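PDB 6Q2F: glycoside hydrolase family protein from Novosphingobium sp. PP1Y, which probably hydrolyses terminal alpha-L-rhamnosyl residues of glycosides. Local coordinates for residues A213-D218 / P409-D414; Y526-W531 / D547-D552. One frame throughout, in Å; residues are numbered along the deposited sequence.

Interaction 1 (213-218 with 409-414) joins the edge strand of a small antiparallel sheet to its neighbour. Interaction 2 (526-531 with 547-552) seats a loop against helix 543-575. Their centres lie about 15 Å apart, and they touch directly. A salt bridge runs from Arg529 NE to Asp414 OD2 at 2.8 Å. Beside it, Pro530 and Trp531 pack on the 409-412 turn: Pro409 CG meets Trp531 CZ2 at 3.7 Å, and Val412 CG2 meets Pro530 O at 3.6 Å. The sodium ion is held by Asp503, Ser504, Glu583, Glu586 and Glu644. None of these residues belongs to either contact.

Interaction 1: A213-D218 / P409-D414; sequences AFPVPD and PDSVID
Two backbone hydrogen bonds pair Ala213 with Ile413. Ala213 N gives to Ile413 O at 2.9 Å. Ile413 N returns a shorter bond to Ala213 O at 2.6 Å, nearly along the C=O axis. Together they close an antiparallel hydrogen-bonded pair. The same Ala213 O also receives a CA-H...O contact from Val412 CA at 3.4 Å.

The side chains of Ala213 and Ile413 lie on one face of the sheet, and Ile413 reaches Trp438 of strand 436-447. Phe214 starts toward the 409-414 segment, but the ring swings off toward Val407. Its CG is flanked by both N and C of its own backbone (chi1 49°). With this torsion the ring points off from the 409-414 segment, and Phe214 CB does the touching, 3.8 Å from Val412 CG2. Val412 sets this branch by its own torsion: CG1 is anti to the backbone N (chi1 176°), and CG2 stands beside that N. CG1 passes near Ala213 O instead.

Pro215 meets Ser411 with CD and CG of its ring. Pro215 CD lies 3.5 Å from Ser411 CB, a tight carbon pair, with CG a little further off. Ser411 OG lies beside its own N, and CB is the atom that meets Pro215. The turn before the strand is closed by Val412 N bonding to Pro409 O at 3.0 Å.

Strand 206-217 also bonds on to strand 436-447, through Phe214 with Arg439 and Val216 with His437. The arrangement is that of a short edge strand, entered from a 3-10 turn, completing a four-stranded antiparallel sheet.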
ATOM      1  N   ALA A 213       0.900 -14.555  39.353  1.00 44.38           N
ATOM      2  CA  ALA A 213      -0.090 -14.459  40.409  1.00 43.47           C
ATOM      3  C   ALA A 213      -0.069 -13.041  40.946  1.00 43.04           C
ATOM      4  O   ALA A 213       0.976 -12.387  40.980  1.00 45.56           O
ATOM      5  CB  ALA A 213       0.167 -15.460  41.538  1.00 46.26           C
ATOM      6  N   PHE A 214      -1.237 -12.569  41.363  1.00 39.44           N
ATOM      7  CA  PHE A 214      -1.353 -11.218  41.879  1.00 47.80           C
ATOM      8  C   PHE A 214      -2.600 -11.141  42.736  1.00 51.13           C
ATOM      9  O   PHE A 214      -3.580 -11.846  42.464  1.00 49.26           O
ATOM     10  CB  PHE A 214      -1.401 -10.189  40.745  1.00 45.40           C
ATOM     11  CG  PHE A 214      -2.382 -10.524  39.652  1.00 47.11           C
ATOM     12  CD1 PHE A 214      -3.693 -10.087  39.729  1.00 46.65           C
ATOM     13  CD2 PHE A 214      -1.992 -11.271  38.553  1.00 40.79           C
ATOM     14  CE1 PHE A 214      -4.609 -10.385  38.724  1.00 49.91           C
ATOM     15  CE2 PHE A 214      -2.902 -11.573  37.544  1.00 46.16           C
ATOM     16  CZ  PHE A 214      -4.214 -11.126  37.635  1.00 48.44           C
ATOM     17  N   PRO A 215      -2.587 -10.329  43.786  1.00 48.87           N
ATOM     18  CA  PRO A 215      -3.772 -10.194  44.633  1.00 52.94           C
ATOM     19  C   PRO A 215      -4.865  -9.431  43.910  1.00 50.82           C
ATOM     20  O   PRO A 215      -4.610  -8.591  43.045  1.00 50.46           O
ATOM     21  CB  PRO A 215      -3.263  -9.411  45.849  1.00 59.58           C
ATOM     22  CG  PRO A 215      -1.754  -9.488  45.767  1.00 59.38           C
ATOM     23  CD  PRO A 215      -1.442  -9.577  44.312  1.00 46.97           C
ATOM     24  N   VAL A 216      -6.099  -9.734  44.285  1.00 48.95           N
ATOM     25  CA  VAL A 216      -7.261  -9.172  43.610  1.00 54.96           C
ATOM     26  C   VAL A 216      -8.350  -9.082  44.673  1.00 63.29           C
ATOM     27  O   VAL A 216      -8.361  -9.897  45.609  1.00 66.69           O
ATOM     28  CB  VAL A 216      -7.653 -10.034  42.394  1.00 55.08           C
ATOM     29  CG1 VAL A 216      -6.565 -10.040  41.337  1.00 55.11           C
ATOM     30  CG2 VAL A 216      -8.047 -11.444  42.804  1.00 53.41           C
ATOM     31  N   PRO A 217      -9.239  -8.094  44.618  1.00 63.23           N
ATOM     32  CA  PRO A 217     -10.255  -7.966  45.667  1.00 62.74           C
ATOM     33  C   PRO A 217     -11.402  -8.944  45.462  1.00 71.26           C
ATOM     34  O   PRO A 217     -11.838  -9.197  44.334  1.00 72.55           O
ATOM     35  CB  PRO A 217     -10.728  -6.517  45.516  1.00 60.29           C
ATOM     36  CG  PRO A 217     -10.550  -6.243  44.062  1.00 61.16           C
ATOM     37  CD  PRO A 217      -9.305  -6.984  43.651  1.00 59.87           C
ATOM     38  N   ASP A 218     -11.876  -9.513  46.571  1.00 72.84           N
ATOM     39  CA  ASP A 218     -13.115 -10.278  46.545  1.00 73.42           C
ATOM     40  C   ASP A 218     -14.215  -9.418  45.947  1.00 74.84           C
ATOM     41  O   ASP A 218     -14.425  -8.278  46.365  1.00 74.56           O
ATOM     42  CB  ASP A 218     -13.500 -10.728  47.958  1.00 76.47           C
ATOM     43  CG  ASP A 218     -12.570 -11.792  48.507  1.00 81.64           C
ATOM     44  OD1 ASP A 218     -12.167 -12.684  47.735  1.00 80.92           O
ATOM     45  OD2 ASP A 218     -12.246 -11.740  49.713  1.00 87.34           O
ATOM     46  N   PRO A 409       1.368  -3.294  40.072  1.00 41.40           N
ATOM     47  CA  PRO A 409       2.384  -4.088  39.357  1.00 42.70           C
ATOM     48  C   PRO A 409       3.379  -4.763  40.285  1.00 43.99           C
ATOM     49  O   PRO A 409       3.756  -5.918  40.051  1.00 44.63           O
ATOM     50  CB  PRO A 409       3.079  -3.057  38.452  1.00 41.67           C
ATOM     51  CG  PRO A 409       2.253  -1.839  38.495  1.00 39.85           C
ATOM     52  CD  PRO A 409       1.340  -1.884  39.663  1.00 41.73           C
ATOM     53  N   ASP A 410       3.815  -4.074  41.340  1.00 43.10           N
ATOM     54  CA  ASP A 410       4.765  -4.672  42.274  1.00 47.68           C
ATOM     55  C   ASP A 410       4.198  -5.896  42.980  1.00 51.24           C
ATOM     56  O   ASP A 410       4.973  -6.733  43.459  1.00 53.76           O
ATOM     57  CB  ASP A 410       5.210  -3.633  43.301  1.00 53.08           C
ATOM     58  CG  ASP A 410       5.951  -2.478  42.663  1.00 60.00           C
ATOM     59  OD1 ASP A 410       6.722  -2.728  41.710  1.00 62.26           O
ATOM     60  OD2 ASP A 410       5.753  -1.323  43.096  1.00 62.34           O
ATOM     61  N   SER A 411       2.870  -6.023  43.041  1.00 50.29           N
ATOM     62  CA  SER A 411       2.244  -7.188  43.657  1.00 51.28           C
ATOM     63  C   SER A 411       2.320  -8.430  42.781  1.00 49.22           C
ATOM     64  O   SER A 411       2.107  -9.535  43.289  1.00 51.25           O
ATOM     65  CB  SER A 411       0.772  -6.911  43.955  1.00 55.60           C
ATOM     66  OG  SER A 411       0.597  -5.656  44.571  1.00 71.06           O
ATOM     67  N   VAL A 412       2.575  -8.280  41.479  1.00 44.83           N
ATOM     68  CA  VAL A 412       2.529  -9.432  40.585  1.00 44.61           C
ATOM     69  C   VAL A 412       3.745 -10.315  40.822  1.00 44.25           C
ATOM     70  O   VAL A 412       4.883  -9.832  40.868  1.00 43.76           O
ATOM     71  CB  VAL A 412       2.450  -8.990  39.119  1.00 42.28           C
ATOM     72  CG1 VAL A 412       2.493 -10.220  38.203  1.00 35.71           C
ATOM     73  CG2 VAL A 412       1.183  -8.178  38.879  1.00 45.78           C
ATOM     74  N   ILE A 413       3.507 -11.617  40.960  1.00 46.28           N
ATOM     75  CA  ILE A 413       4.549 -12.594  41.243  1.00 47.05           C
ATOM     76  C   ILE A 413       4.691 -13.527  40.052  1.00 45.63           C
ATOM     77  O   ILE A 413       3.695 -13.994  39.491  1.00 44.76           O
ATOM     78  CB  ILE A 413       4.241 -13.398  42.523  1.00 47.73           C
ATOM     79  CG1 ILE A 413       4.199 -12.478  43.743  1.00 45.18           C
ATOM     80  CG2 ILE A 413       5.282 -14.473  42.740  1.00 54.74           C
ATOM     81  CD1 ILE A 413       3.711 -13.185  44.997  1.00 49.60           C
ATOM     82  N   ASP A 414       5.934 -13.811  39.683  1.00 43.73           N
ATOM     83  CA  ASP A 414       6.239 -14.729  38.593  1.00 38.85           C
ATOM     84  C   ASP A 414       6.401 -16.126  39.167  1.00 38.94           C
ATOM     85  O   ASP A 414       7.435 -16.452  39.746  1.00 54.67           O
ATOM     86  CB  ASP A 414       7.502 -14.289  37.867  1.00 43.52           C
ATOM     87  CG  ASP A 414       7.748 -15.082  36.604  1.00 52.78           C
ATOM     88  OD1 ASP A 414       7.086 -16.131  36.415  1.00 49.93           O
ATOM     89  OD2 ASP A 414       8.599 -14.659  35.796  1.00 54.21           O
TER

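Interaction 2: Y526-W531 / D547-D552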
ATOM      1  N   TYR A 526      11.928  -1.554  30.163  1.00 32.45           N
ATOM      2  CA  TYR A 526      11.393  -2.031  31.434  1.00 31.41           C
ATOM      3  C   TYR A 526      10.785  -3.417  31.254  1.00 35.13           C
ATOM      4  O   TYR A 526      10.524  -3.863  30.136  1.00 39.84           O
ATOM      5  CB  TYR A 526      10.350  -1.065  32.036  1.00 26.94           C
ATOM      6  CG  TYR A 526       9.045  -0.871  31.248  1.00 27.16           C
ATOM      7  CD1 TYR A 526       8.987  -0.017  30.152  1.00 29.07           C
ATOM      8  CD2 TYR A 526       7.862  -1.514  31.638  1.00 32.25           C
ATOM      9  CE1 TYR A 526       7.791   0.178  29.436  1.00 31.47           C
ATOM     10  CE2 TYR A 526       6.653  -1.320  30.931  1.00 31.11           C
ATOM     11  CZ  TYR A 526       6.635  -0.477  29.841  1.00 34.25           C
ATOM     12  OH  TYR A 526       5.444  -0.287  29.152  1.00 34.64           O
ATOM     13  N   ASP A 527      10.570  -4.088  32.385  1.00 29.52           N
ATOM     14  CA  ASP A 527      10.088  -5.467  32.427  1.00 33.54           C
ATOM     15  C   ASP A 527       8.583  -5.519  32.157  1.00 31.86           C
ATOM     16  O   ASP A 527       7.793  -4.925  32.895  1.00 37.19           O
ATOM     17  CB  ASP A 527      10.421  -6.050  33.801  1.00 31.63           C
ATOM     18  CG  ASP A 527      10.190  -7.553  33.886  1.00 39.22           C
ATOM     19  OD1 ASP A 527       9.601  -8.150  32.957  1.00 39.20           O
ATOM     20  OD2 ASP A 527      10.599  -8.138  34.913  1.00 46.28           O
ATOM     21  N   ALA A 528       8.173  -6.239  31.111  1.00 31.57           N
ATOM     22  CA  ALA A 528       6.747  -6.352  30.810  1.00 29.68           C
ATOM     23  C   ALA A 528       6.000  -7.308  31.738  1.00 36.36           C
ATOM     24  O   ALA A 528       4.768  -7.234  31.801  1.00 37.47           O
ATOM     25  CB  ALA A 528       6.534  -6.799  29.360  1.00 26.49           C
ATOM     26  N   ARG A 529       6.699  -8.168  32.486  1.00 32.65           N
ATOM     27  CA  ARG A 529       6.031  -9.228  33.245  1.00 37.14           C
ATOM     28  C   ARG A 529       4.935  -8.733  34.182  1.00 38.97           C
ATOM     29  O   ARG A 529       3.839  -9.319  34.168  1.00 38.56           O
ATOM     30  CB  ARG A 529       7.072 -10.058  34.010  1.00 36.83           C
ATOM     31  CG  ARG A 529       7.543 -11.259  33.201  1.00 51.23           C
ATOM     32  CD  ARG A 529       9.041 -11.531  33.371  1.00 60.74           C
ATOM     33  NE  ARG A 529       9.352 -12.279  34.581  1.00 68.67           N
ATOM     34  CZ  ARG A 529      10.074 -11.804  35.595  1.00 73.02           C
ATOM     35  NH1 ARG A 529      10.567 -10.572  35.542  1.00 65.82           N
ATOM     36  NH2 ARG A 529      10.305 -12.567  36.661  1.00 69.65           N
ATOM     37  N   PRO A 530       5.132  -7.690  34.993  1.00 34.39           N
ATOM     38  CA  PRO A 530       4.042  -7.263  35.884  1.00 35.81           C
ATOM     39  C   PRO A 530       2.838  -6.725  35.133  1.00 39.07           C
ATOM     40  O   PRO A 530       1.739  -6.658  35.709  1.00 36.03           O
ATOM     41  CB  PRO A 530       4.695  -6.176  36.750  1.00 34.22           C
ATOM     42  CG  PRO A 530       6.164  -6.415  36.640  1.00 35.05           C
ATOM     43  CD  PRO A 530       6.346  -6.890  35.219  1.00 33.19           C
ATOM     44  N   TRP A 531       3.009  -6.352  33.865  1.00 36.36           N
ATOM     45  CA  TRP A 531       1.951  -5.745  33.073  1.00 40.32           C
ATOM     46  C   TRP A 531       1.220  -6.736  32.176  1.00 38.06           C
ATOM     47  O   TRP A 531       0.122  -6.418  31.701  1.00 34.95           O
ATOM     48  CB  TRP A 531       2.532  -4.608  32.229  1.00 36.23           C
ATOM     49  CG  TRP A 531       3.165  -3.566  33.091  1.00 33.87           C
ATOM     50  CD1 TRP A 531       4.477  -3.505  33.476  1.00 29.85           C
ATOM     51  CD2 TRP A 531       2.513  -2.442  33.700  1.00 35.41           C
ATOM     52  NE1 TRP A 531       4.683  -2.407  34.280  1.00 31.51           N
ATOM     53  CE2 TRP A 531       3.495  -1.740  34.437  1.00 35.52           C
ATOM     54  CE3 TRP A 531       1.198  -1.955  33.685  1.00 34.17           C
ATOM     55  CZ2 TRP A 531       3.203  -0.579  35.155  1.00 38.01           C
ATOM     56  CZ3 TRP A 531       0.907  -0.800  34.393  1.00 38.79           C
ATOM     57  CH2 TRP A 531       1.905  -0.128  35.126  1.00 43.62           C
ATOM     58  N   ASP A 547      -2.870   1.387  29.530  1.00 37.11           N
ATOM     59  CA  ASP A 547      -2.957   1.803  28.132  1.00 32.91           C
ATOM     60  C   ASP A 547      -1.575   2.105  27.564  1.00 36.97           C
ATOM     61  O   ASP A 547      -1.298   1.796  26.397  1.00 36.05           O
ATOM     62  CB  ASP A 547      -3.868   3.019  27.997  1.00 34.18           C
ATOM     63  CG  ASP A 547      -5.333   2.662  28.114  1.00 47.86           C
ATOM     64  OD1 ASP A 547      -5.660   1.459  28.023  1.00 50.90           O
ATOM     65  OD2 ASP A 547      -6.159   3.580  28.286  1.00 51.92           O
ATOM     66  N   ARG A 548      -0.687   2.697  28.374  1.00 31.11           N
ATOM     67  CA  ARG A 548       0.664   2.950  27.887  1.00 31.33           C
ATOM     68  C   ARG A 548       1.463   1.661  27.792  1.00 27.92           C
ATOM     69  O   ARG A 548       2.241   1.481  26.848  1.00 28.37           O
ATOM     70  CB  ARG A 548       1.380   3.965  28.771  1.00 31.67           C
ATOM     71  CG  ARG A 548       0.827   5.362  28.600  1.00 33.32           C
ATOM     72  CD  ARG A 548       1.449   6.320  29.581  1.00 36.74           C
ATOM     73  NE  ARG A 548       0.842   7.634  29.422  1.00 45.69           N
ATOM     74  CZ  ARG A 548       1.256   8.733  30.036  1.00 45.88           C
ATOM     75  NH1 ARG A 548       2.296   8.702  30.871  1.00 44.38           N
ATOM     76  NH2 ARG A 548       0.625   9.865  29.803  1.00 45.99           N
ATOM     77  N   PHE A 549       1.268   0.733  28.732  1.00 27.52           N
ATOM     78  CA  PHE A 549       1.937  -0.549  28.571  1.00 26.31           C
ATOM     79  C   PHE A 549       1.497  -1.227  27.285  1.00 25.05           C
ATOM     80  O   PHE A 549       2.327  -1.770  26.547  1.00 31.38           O
ATOM     81  CB  PHE A 549       1.672  -1.489  29.734  1.00 28.46           C
ATOM     82  CG  PHE A 549       1.953  -2.919  29.376  1.00 33.96           C
ATOM     83  CD1 PHE A 549       3.254  -3.339  29.159  1.00 27.74           C
ATOM     84  CD2 PHE A 549       0.923  -3.824  29.191  1.00 35.90           C
ATOM     85  CE1 PHE A 549       3.531  -4.650  28.808  1.00 31.15           C
ATOM     86  CE2 PHE A 549       1.195  -5.134  28.833  1.00 30.90           C
ATOM     87  CZ  PHE A 549       2.500  -5.545  28.638  1.00 29.05           C
ATOM     88  N   LEU A 550       0.194  -1.227  27.011  1.00 30.24           N
ATOM     89  CA  LEU A 550      -0.286  -1.893  25.806  1.00 29.27           C
ATOM     90  C   LEU A 550       0.261  -1.210  24.559  1.00 27.47           C
ATOM     91  O   LEU A 550       0.695  -1.891  23.619  1.00 32.07           O
ATOM     92  CB  LEU A 550      -1.818  -1.946  25.816  1.00 35.04           C
ATOM     93  CG  LEU A 550      -2.319  -2.762  27.023  1.00 36.20           C
ATOM     94  CD1 LEU A 550      -3.802  -2.544  27.321  1.00 35.72           C
ATOM     95  CD2 LEU A 550      -2.011  -4.250  26.851  1.00 33.03           C
ATOM     96  N   TYR A 551       0.294   0.130  24.547  1.00 31.98           N
ATOM     97  CA  TYR A 551       0.994   0.858  23.488  1.00 30.83           C
ATOM     98  C   TYR A 551       2.426   0.358  23.323  1.00 28.28           C
ATOM     99  O   TYR A 551       2.880   0.087  22.204  1.00 28.08           O
ATOM    100  CB  TYR A 551       0.999   2.365  23.783  1.00 32.37           C
ATOM    101  CG  TYR A 551       1.907   3.165  22.854  1.00 28.37           C
ATOM    102  CD1 TYR A 551       3.245   3.367  23.160  1.00 29.89           C
ATOM    103  CD2 TYR A 551       1.427   3.694  21.659  1.00 28.49           C
ATOM    104  CE1 TYR A 551       4.090   4.079  22.304  1.00 26.54           C
ATOM    105  CE2 TYR A 551       2.264   4.422  20.797  1.00 27.86           C
ATOM    106  CZ  TYR A 551       3.591   4.595  21.124  1.00 25.39           C
ATOM    107  OH  TYR A 551       4.441   5.310  20.289  1.00 30.68           O
ATOM    108  N   ASP A 552       3.159   0.251  24.436  1.00 25.97           N
ATOM    109  CA  ASP A 552       4.534  -0.245  24.399  1.00 24.53           C
ATOM    110  C   ASP A 552       4.594  -1.672  23.870  1.00 27.43           C
ATOM    111  O   ASP A 552       5.548  -2.053  23.178  1.00 26.50           O
ATOM    112  CB  ASP A 552       5.157  -0.183  25.806  1.00 22.95           C
ATOM    113  CG  ASP A 552       5.498   1.237  26.231  1.00 34.88           C
ATOM    114  OD1 ASP A 552       5.663   2.087  25.324  1.00 29.71           O
ATOM    115  OD2 ASP A 552       5.604   1.499  27.458  1.00 29.86           O
TER
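Phe549 is the bump of this contact. It projects from helix 543-575 into a hollow formed by Tyr526, Ala528 and Trp531. Its CG is anti to the backbone N (chi1 161°), which carries the ring out toward the loop.

Trp531 CB sits over the centre of one face of that ring. It stands 3.3 Å from the Phe549 ring centroid, only 8° off the normal, a close CH-pi contact. The indole does not stack fully. Its five-membered ring and the Phe549 ring are near parallel, with planes at 25°, but form an offset pair with little overlap. Trp531 O closes in on Phe549 CE2 at 3.3 Å. The rim of the ring is lined by two more groups: Ala528 CB lies near its plane, 3.7 Å from Phe549 CE1, and Tyr526 OH lies in plane, 3.8 Å from Phe549 CD1. Phe520 of helix 516-524 also meets both the Phe549 and the Tyr526 rings.

Tyr526 brings its tip to the helix. Tyr526 OH donates a very short hydrogen bond of 2.5 Å to Asp552 OD2, through the anti lone pair of that oxygen. Asp552 is buried, and both of its oxygens are hydrogen-bonded: OD2 also accepts from Asn830 N, and OD1 bonds Ser829 OG.

On the loop, Asp527 OD1 accepts from Arg529 N at 2.9 Å, an Asx turn. The whole is an aromatic side chain inserted into a hollow of the loop, with Tyr526 OH and Trp531 O at its border. It belongs to the helical layer of a (beta/alpha)8 barrel, in the chain between barrel strands 497-502 and 579-582.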